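PDB 2CU2: putative mannose-1-phosphate guanylyl transferase from Thermus thermophilus, which probably transfers the guanylyl group of GTP to mannose 1-phosphate, which would make GDP-mannose. Local coordinates for residues R12-W17 with E328-L333; D285-V290 with G302-V307. One frame throughout, in Å; residues are numbered along the deposited sequence.

Contact 1. Residues R12-W17 with E328-L333; sequences RGERLW and EVVKRL. With SO4 (sulfate ion), chain B.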
ATOM      1  N   ARG A  12      -2.088 -12.192 -19.497  1.00 52.17           N
ATOM      2  CA  ARG A  12      -1.184 -11.883 -18.395  1.00 53.39           C
ATOM      3  C   ARG A  12      -1.899 -11.076 -17.316  1.00 51.23           C
ATOM      4  O   ARG A  12      -1.620 -11.230 -16.129  1.00 50.34           O
ATOM      5  CB  ARG A  12       0.019 -11.075 -18.894  1.00 56.07           C
ATOM      6  CG  ARG A  12       0.815 -11.725 -20.013  1.00 61.51           C
ATOM      7  CD  ARG A  12       1.931 -10.798 -20.488  1.00 65.12           C
ATOM      8  NE  ARG A  12       2.649 -11.345 -21.638  1.00 70.07           N
ATOM      9  CZ  ARG A  12       3.438 -12.413 -21.590  1.00 72.18           C
ATOM     10  NH1 ARG A  12       3.621 -13.055 -20.441  1.00 72.89           N
ATOM     11  NH2 ARG A  12       4.042 -12.846 -22.693  1.00 73.25           N
ATOM     12  N   GLY A  13      -2.819 -10.212 -17.738  1.00 49.39           N
ATOM     13  CA  GLY A  13      -3.535  -9.380 -16.790  1.00 45.46           C
ATOM     14  C   GLY A  13      -2.573  -8.404 -16.134  1.00 42.79           C
ATOM     15  O   GLY A  13      -2.556  -8.260 -14.911  1.00 42.00           O
ATOM     16  N   GLU A  14      -1.763  -7.734 -16.949  1.00 39.88           N
ATOM     17  CA  GLU A  14      -0.791  -6.776 -16.435  1.00 39.36           C
ATOM     18  C   GLU A  14      -1.496  -5.586 -15.797  1.00 37.61           C
ATOM     19  O   GLU A  14      -0.954  -4.942 -14.904  1.00 38.32           O
ATOM     20  CB  GLU A  14       0.122  -6.282 -17.558  1.00 39.37           C
ATOM     21  CG  GLU A  14       0.744  -7.389 -18.384  1.00 43.16           C
ATOM     22  CD  GLU A  14       1.916  -6.898 -19.221  1.00 46.38           C
ATOM     23  OE1 GLU A  14       1.813  -5.796 -19.808  1.00 48.10           O
ATOM     24  OE2 GLU A  14       2.936  -7.620 -19.296  1.00 47.36           O
ATOM     25  N   ARG A  15      -2.703  -5.288 -16.264  1.00 34.14           N
ATOM     26  CA  ARG A  15      -3.455  -4.182 -15.697  1.00 32.99           C
ATOM     27  C   ARG A  15      -3.912  -4.533 -14.290  1.00 31.57           C
ATOM     28  O   ARG A  15      -4.359  -3.664 -13.548  1.00 30.77           O
ATOM     29  CB  ARG A  15      -4.653  -3.826 -16.586  1.00 32.74           C
ATOM     30  CG  ARG A  15      -4.260  -3.071 -17.854  1.00 34.12           C
ATOM     31  CD  ARG A  15      -5.418  -3.007 -18.845  1.00 37.88           C
ATOM     32  NE  ARG A  15      -5.797  -4.347 -19.287  1.00 39.56           N
ATOM     33  CZ  ARG A  15      -6.860  -4.627 -20.037  1.00 40.47           C
ATOM     34  NH1 ARG A  15      -7.674  -3.661 -20.451  1.00 38.34           N
ATOM     35  NH2 ARG A  15      -7.117  -5.886 -20.365  1.00 40.50           N
ATOM     36  N   LEU A  16      -3.797  -5.806 -13.917  1.00 29.97           N
ATOM     37  CA  LEU A  16      -4.189  -6.214 -12.567  1.00 30.04           C
ATOM     38  C   LEU A  16      -2.999  -6.426 -11.628  1.00 29.85           C
ATOM     39  O   LEU A  16      -3.094  -7.139 -10.637  1.00 29.78           O
ATOM     40  CB  LEU A  16      -5.083  -7.465 -12.599  1.00 27.92           C
ATOM     41  CG  LEU A  16      -6.492  -7.211 -13.154  1.00 29.27           C
ATOM     42  CD1 LEU A  16      -7.304  -8.491 -13.131  1.00 28.76           C
ATOM     43  CD2 LEU A  16      -7.185  -6.125 -12.326  1.00 27.67           C
ATOM     44  N   TRP A  17      -1.875  -5.794 -11.948  1.00 31.50           N
ATOM     45  CA  TRP A  17      -0.688  -5.863 -11.096  1.00 30.61           C
ATOM     46  C   TRP A  17      -1.114  -5.101  -9.831  1.00 30.02           C
ATOM     47  O   TRP A  17      -1.879  -4.135  -9.922  1.00 28.57           O
ATOM     48  CB  TRP A  17       0.479  -5.140 -11.781  1.00 31.06           C
ATOM     49  CG  TRP A  17       1.754  -5.129 -10.980  1.00 32.85           C
ATOM     50  CD1 TRP A  17       2.782  -6.033 -11.053  1.00 31.51           C
ATOM     51  CD2 TRP A  17       2.109  -4.202  -9.946  1.00 31.46           C
ATOM     52  NE1 TRP A  17       3.755  -5.721 -10.126  1.00 31.02           N
ATOM     53  CE2 TRP A  17       3.368  -4.605  -9.434  1.00 32.13           C
ATOM     54  CE3 TRP A  17       1.486  -3.073  -9.400  1.00 30.22           C
ATOM     55  CZ2 TRP A  17       4.014  -3.913  -8.398  1.00 31.55           C
ATOM     56  CZ3 TRP A  17       2.125  -2.389  -8.372  1.00 31.00           C
ATOM     57  CH2 TRP A  17       3.378  -2.812  -7.882  1.00 31.36           C
ATOM     58  N   GLU A 328       1.732  -0.003 -17.143  1.00 48.35           N
ATOM     59  CA  GLU A 328       3.039   0.633 -17.249  1.00 47.94           C
ATOM     60  C   GLU A 328       3.962   0.211 -16.114  1.00 47.48           C
ATOM     61  O   GLU A 328       5.174   0.105 -16.299  1.00 46.81           O
ATOM     62  CB  GLU A 328       2.892   2.155 -17.265  1.00 49.62           C
ATOM     63  CG  GLU A 328       2.171   2.657 -18.498  1.00 52.97           C
ATOM     64  CD  GLU A 328       2.686   1.985 -19.765  1.00 55.47           C
ATOM     65  OE1 GLU A 328       1.974   2.014 -20.794  1.00 56.95           O
ATOM     66  OE2 GLU A 328       3.806   1.432 -19.727  1.00 56.89           O
ATOM     67  N   VAL A 329       3.379  -0.037 -14.944  1.00 45.30           N
ATOM     68  CA  VAL A 329       4.147  -0.455 -13.780  1.00 44.69           C
ATOM     69  C   VAL A 329       5.007  -1.675 -14.102  1.00 45.52           C
ATOM     70  O   VAL A 329       6.212  -1.678 -13.834  1.00 43.96           O
ATOM     71  CB  VAL A 329       3.215  -0.785 -12.575  1.00 42.78           C
ATOM     72  CG1 VAL A 329       4.021  -1.383 -11.438  1.00 42.13           C
ATOM     73  CG2 VAL A 329       2.512   0.486 -12.094  1.00 42.45           C
ATOM     74  N   VAL A 330       4.394  -2.708 -14.679  1.00 47.23           N
ATOM     75  CA  VAL A 330       5.135  -3.921 -15.023  1.00 50.82           C
ATOM     76  C   VAL A 330       6.237  -3.595 -16.036  1.00 52.56           C
ATOM     77  O   VAL A 330       7.312  -4.195 -16.018  1.00 52.40           O
ATOM     78  CB  VAL A 330       4.208  -5.014 -15.620  1.00 50.52           C
ATOM     79  CG1 VAL A 330       2.969  -5.192 -14.737  1.00 49.97           C
ATOM     80  CG2 VAL A 330       3.816  -4.656 -17.038  1.00 50.79           C
ATOM     81  N   LYS A 331       5.959  -2.637 -16.916  1.00 55.04           N
ATOM     82  CA  LYS A 331       6.935  -2.226 -17.914  1.00 58.23           C
ATOM     83  C   LYS A 331       8.146  -1.638 -17.186  1.00 59.06           C
ATOM     84  O   LYS A 331       9.285  -2.005 -17.468  1.00 59.23           O
ATOM     85  CB  LYS A 331       6.315  -1.186 -18.853  1.00 59.42           C
ATOM     86  CG  LYS A 331       7.211  -0.761 -20.005  1.00 62.15           C
ATOM     87  CD  LYS A 331       6.389  -0.267 -21.189  1.00 64.16           C
ATOM     88  CE  LYS A 331       7.087   0.871 -21.921  1.00 64.96           C
ATOM     89  NZ  LYS A 331       6.119   1.735 -22.654  1.00 67.26           N
ATOM     90  N   ARG A 332       7.889  -0.736 -16.241  1.00 60.12           N
ATOM     91  CA  ARG A 332       8.956  -0.110 -15.463  1.00 61.41           C
ATOM     92  C   ARG A 332       9.776  -1.159 -14.727  1.00 62.22           C
ATOM     93  O   ARG A 332      11.005  -1.109 -14.731  1.00 63.23           O
ATOM     94  CB  ARG A 332       8.383   0.874 -14.437  1.00 61.57           C
ATOM     95  CG  ARG A 332       7.986   2.229 -14.992  1.00 63.27           C
ATOM     96  CD  ARG A 332       9.175   2.939 -15.617  1.00 65.00           C
ATOM     97  NE  ARG A 332       8.864   4.318 -15.982  1.00 66.79           N
ATOM     98  CZ  ARG A 332       8.785   5.322 -15.115  1.00 68.37           C
ATOM     99  NH1 ARG A 332       9.000   5.109 -13.823  1.00 68.36           N
ATOM    100  NH2 ARG A 332       8.486   6.543 -15.540  1.00 69.53           N
ATOM    101  N   LEU A 333       9.093  -2.105 -14.091  1.00 62.37           N
ATOM    102  CA  LEU A 333       9.776  -3.153 -13.347  1.00 63.99           C
ATOM    103  C   LEU A 333      10.629  -4.025 -14.261  1.00 65.87           C
ATOM    104  O   LEU A 333      11.761  -4.362 -13.918  1.00 65.81           O
ATOM    105  CB  LEU A 333       8.765  -4.012 -12.581  1.00 62.32           C
ATOM    106  CG  LEU A 333       8.006  -3.314 -11.444  1.00 61.20           C
ATOM    107  CD1 LEU A 333       6.978  -4.268 -10.855  1.00 59.62           C
ATOM    108  CD2 LEU A 333       8.979  -2.851 -10.368  1.00 59.65           C
TER
HETATM  109  S   SO4 B1001      -3.403  -6.824 -20.182  1.00 53.27           S
HETATM  110  O1  SO4 B1001      -2.647  -5.658 -20.717  1.00 53.46           O
HETATM  111  O2  SO4 B1001      -2.494  -7.997 -20.059  1.00 54.38           O
HETATM  112  O3  SO4 B1001      -4.521  -7.156 -21.107  1.00 54.49           O
HETATM  113  O4  SO4 B1001      -3.956  -6.488 -18.838  1.00 51.46           O
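Trp-17 carries the apolar part of this contact and meets three residues of helix 327-334. With CG anti to the backbone N (chi1 179°), the indole reaches out beside the helix. Val-329 CG1 sits over one face of the indole, 3.5 Å from the centroid of the six-membered ring, a CH-pi contact. Val-330 CG1 approaches the pyrrole side obliquely, 3.8 Å from Trp-17 CD1. Leu-333 CD1 also comes in obliquely, 3.6 Å from Trp-17 NE1. An alanine here would probably open a gap where the indole stood and leave Val-329 CG1 and Leu-333 CD1 without their aromatic partner.

A different kind of contact, charged group against methyl, joins Glu-14 to Val-330. The carboxylate lies beside the methyl, with Glu-14 OE1 3.6 Å from Val-330 CG2. The two side chains cross at about a right angle.

The sequence of 12-17 belongs to the glycine-rich signature loop of sugar nucleotidylyltransferases, which binds nucleotide phosphates in this family. Here the loop holds a sulfate, probably from the crystallisation liquor, consistent with an anion-binding role.

The polar contacts go to this sulfate. Glu-14 N donates to O2 of the sulfate at 3.2 Å. Arg-15 grips O4 twice, through its backbone N and through NE. The NE bond is nearly straight (168°), and O4 lies at the guanidinium edge, in its plane. Arg-327, just before 328-333, binds the same ion.

Contact 2. Residues D285-V290 with G302-V307; sequences DTFGCV and GVSGLV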
ATOM      1  N   ASP A 285     -13.043   8.400   6.528  1.00 35.97           N
ATOM      2  CA  ASP A 285     -13.337   9.497   5.613  1.00 36.37           C
ATOM      3  C   ASP A 285     -12.891   9.141   4.194  1.00 37.11           C
ATOM      4  O   ASP A 285     -12.260   9.917   3.497  1.00 37.57           O
ATOM      5  CB  ASP A 285     -12.571  10.733   6.093  1.00 39.12           C
ATOM      6  CG  ASP A 285     -13.022  11.947   5.285  1.00 43.71           C
ATOM      7  OD1 ASP A 285     -14.231  12.072   5.069  1.00 45.75           O
ATOM      8  OD2 ASP A 285     -12.168  12.722   4.849  1.00 43.25           O
ATOM      9  N   THR A 286     -13.200   7.888   3.804  1.00 35.21           N
ATOM     10  CA  THR A 286     -12.808   7.419   2.482  1.00 33.67           C
ATOM     11  C   THR A 286     -14.032   7.082   1.632  1.00 33.93           C
ATOM     12  O   THR A 286     -14.975   6.447   2.087  1.00 33.78           O
ATOM     13  CB  THR A 286     -11.944   6.170   2.664  1.00 31.62           C
ATOM     14  OG1 THR A 286     -10.713   6.533   3.290  1.00 30.60           O
ATOM     15  CG2 THR A 286     -11.638   5.539   1.306  1.00 28.87           C
ATOM     16  N   PHE A 287     -14.027   7.514   0.374  1.00 34.73           N
ATOM     17  CA  PHE A 287     -15.166   7.273  -0.510  1.00 35.29           C
ATOM     18  C   PHE A 287     -14.766   6.824  -1.907  1.00 33.23           C
ATOM     19  O   PHE A 287     -13.638   7.051  -2.348  1.00 33.89           O
ATOM     20  CB  PHE A 287     -16.010   8.546  -0.621  1.00 38.93           C
ATOM     21  CG  PHE A 287     -16.533   9.036   0.693  1.00 44.14           C
ATOM     22  CD1 PHE A 287     -17.751   8.570   1.193  1.00 45.28           C
ATOM     23  CD2 PHE A 287     -15.788   9.933   1.460  1.00 45.86           C
ATOM     24  CE1 PHE A 287     -18.220   8.988   2.439  1.00 46.69           C
ATOM     25  CE2 PHE A 287     -16.244  10.358   2.710  1.00 46.49           C
ATOM     26  CZ  PHE A 287     -17.463   9.884   3.202  1.00 46.61           C
ATOM     27  N   GLY A 288     -15.711   6.186  -2.593  1.00 32.32           N
ATOM     28  CA  GLY A 288     -15.500   5.718  -3.955  1.00 32.30           C
ATOM     29  C   GLY A 288     -14.196   5.009  -4.280  1.00 32.55           C
ATOM     30  O   GLY A 288     -13.703   5.095  -5.406  1.00 31.53           O
ATOM     31  N   CYS A 289     -13.641   4.284  -3.317  1.00 31.74           N
ATOM     32  CA  CYS A 289     -12.385   3.581  -3.557  1.00 30.61           C
ATOM     33  C   CYS A 289     -12.519   2.092  -3.861  1.00 30.09           C
ATOM     34  O   CYS A 289     -13.559   1.480  -3.629  1.00 28.98           O
ATOM     35  CB  CYS A 289     -11.451   3.750  -2.355  1.00 30.31           C
ATOM     36  SG  CYS A 289     -10.742   5.394  -2.197  1.00 30.16           S
ATOM     37  N   VAL A 290     -11.446   1.526  -4.401  1.00 28.10           N
ATOM     38  CA  VAL A 290     -11.381   0.104  -4.705  1.00 28.35           C
ATOM     39  C   VAL A 290     -10.142  -0.375  -3.958  1.00 29.68           C
ATOM     40  O   VAL A 290      -9.028   0.076  -4.238  1.00 29.88           O
ATOM     41  CB  VAL A 290     -11.198  -0.160  -6.213  1.00 28.28           C
ATOM     42  CG1 VAL A 290     -10.888  -1.620  -6.439  1.00 26.15           C
ATOM     43  CG2 VAL A 290     -12.462   0.235  -6.976  1.00 28.29           C
ATOM     44  N   GLY A 302      -8.988   9.892   4.486  1.00 32.99           N
ATOM     45  CA  GLY A 302      -9.305  11.084   3.716  1.00 33.25           C
ATOM     46  C   GLY A 302      -9.002  11.080   2.226  1.00 32.70           C
ATOM     47  O   GLY A 302      -8.532  12.082   1.685  1.00 33.22           O
ATOM     48  N   VAL A 303      -9.269   9.966   1.552  1.00 31.06           N
ATOM     49  CA  VAL A 303      -9.029   9.882   0.115  1.00 30.95           C
ATOM     50  C   VAL A 303     -10.280   9.382  -0.612  1.00 31.20           C
ATOM     51  O   VAL A 303     -11.148   8.751  -0.011  1.00 32.25           O
ATOM     52  CB  VAL A 303      -7.839   8.937  -0.208  1.00 30.08           C
ATOM     53  CG1 VAL A 303      -6.525   9.572   0.227  1.00 29.97           C
ATOM     54  CG2 VAL A 303      -8.026   7.604   0.482  1.00 28.34           C
ATOM     55  N   SER A 304     -10.361   9.662  -1.907  1.00 30.12           N
ATOM     56  CA  SER A 304     -11.500   9.248  -2.711  1.00 31.75           C
ATOM     57  C   SER A 304     -11.113   8.847  -4.125  1.00 30.90           C
ATOM     58  O   SER A 304     -10.148   9.358  -4.682  1.00 31.58           O
ATOM     59  CB  SER A 304     -12.523  10.378  -2.795  1.00 32.07           C
ATOM     60  OG  SER A 304     -13.132  10.605  -1.542  1.00 38.84           O
ATOM     61  N   GLY A 305     -11.894   7.933  -4.697  1.00 30.79           N
ATOM     62  CA  GLY A 305     -11.672   7.479  -6.054  1.00 29.86           C
ATOM     63  C   GLY A 305     -10.349   6.802  -6.339  1.00 28.61           C
ATOM     64  O   GLY A 305      -9.890   6.794  -7.486  1.00 27.78           O
ATOM     65  N   LEU A 306      -9.737   6.214  -5.320  1.00 28.47           N
ATOM     66  CA  LEU A 306      -8.456   5.554  -5.525  1.00 27.70           C
ATOM     67  C   LEU A 306      -8.525   4.032  -5.531  1.00 29.01           C
ATOM     68  O   LEU A 306      -9.442   3.421  -4.976  1.00 28.26           O
ATOM     69  CB  LEU A 306      -7.452   5.964  -4.443  1.00 27.06           C
ATOM     70  CG  LEU A 306      -6.909   7.392  -4.334  1.00 29.28           C
ATOM     71  CD1 LEU A 306      -5.869   7.437  -3.209  1.00 25.52           C
ATOM     72  CD2 LEU A 306      -6.259   7.814  -5.649  1.00 26.90           C
ATOM     73  N   VAL A 307      -7.540   3.434  -6.189  1.00 29.18           N
ATOM     74  CA  VAL A 307      -7.391   1.997  -6.203  1.00 27.19           C
ATOM     75  C   VAL A 307      -6.142   1.791  -5.359  1.00 28.54           C
ATOM     76  O   VAL A 307      -5.098   2.377  -5.633  1.00 28.33           O
ATOM     77  CB  VAL A 307      -7.101   1.421  -7.615  1.00 27.81           C
ATOM     78  CG1 VAL A 307      -6.562  -0.016  -7.478  1.00 25.48           C
ATOM     79  CG2 VAL A 307      -8.364   1.426  -8.469  1.00 25.61           C
TER
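Val-290 and Val-307 lie side by side on the same face of the sheet formed by their parallel strands. Val-307 CG2 rests 4.0 Å from Val-290 CB. Beside them, Val-290 N donates to Leu-306 O at 2.8 Å.

With its SG anti to the carbonyl carbon (chi1 -73°), Cys-289 puts the sulfur beside the Leu-306 backbone. There it accepts the N-H, with Leu-306 N 3.4 Å from Cys-289 SG. Leu-306 CB also packs against this sulfur.

Phe-287 and Ser-304 are both exposed. Ser-304 OG lies at the edge of the Phe-287 ring, near its plane, and is 3.7 Å from Phe-287 CB. Their backbones are bridged by bonds from Phe-287 N to Val-303 O and from Gly-305 N to Phe-287 O (3.1 Å).

The Thr-286 hydroxyl is 4.0 Å from Val-303 CG2 at OG1, but its main polar partner is Thr-300.

The two segments run in the same direction. Positive phi recurs at matched places, Asp-285 with Gly-302 and Gly-288 with Gly-305, so the bends stack. Such repetition of one turn upon the next, 17 residues on, is consistent with the parallel coils of the GMP-like beta-helix domain.

The centres of the contacts are 22 Å apart, and their nearest atoms are about 7 Å apart without touching. Along the chain 12-17 comes first, then both segments of contact 2, and 328-333 last. Contact 1 ties the nucleotidyl transferase region to the C-terminal helix, while contact 2 stays within the beta-helix region. Strand 306-311 of contact 2 pairs with strand 314-319, whose Leu-316 touches Trp-17. Trp-259 is a second bridge: it bonds to the backbone of Trp-17 and packs on Val-307. Both contacts also touch the second subunit, so the C-terminal region takes part in the dimer as well as packing on the signature loop.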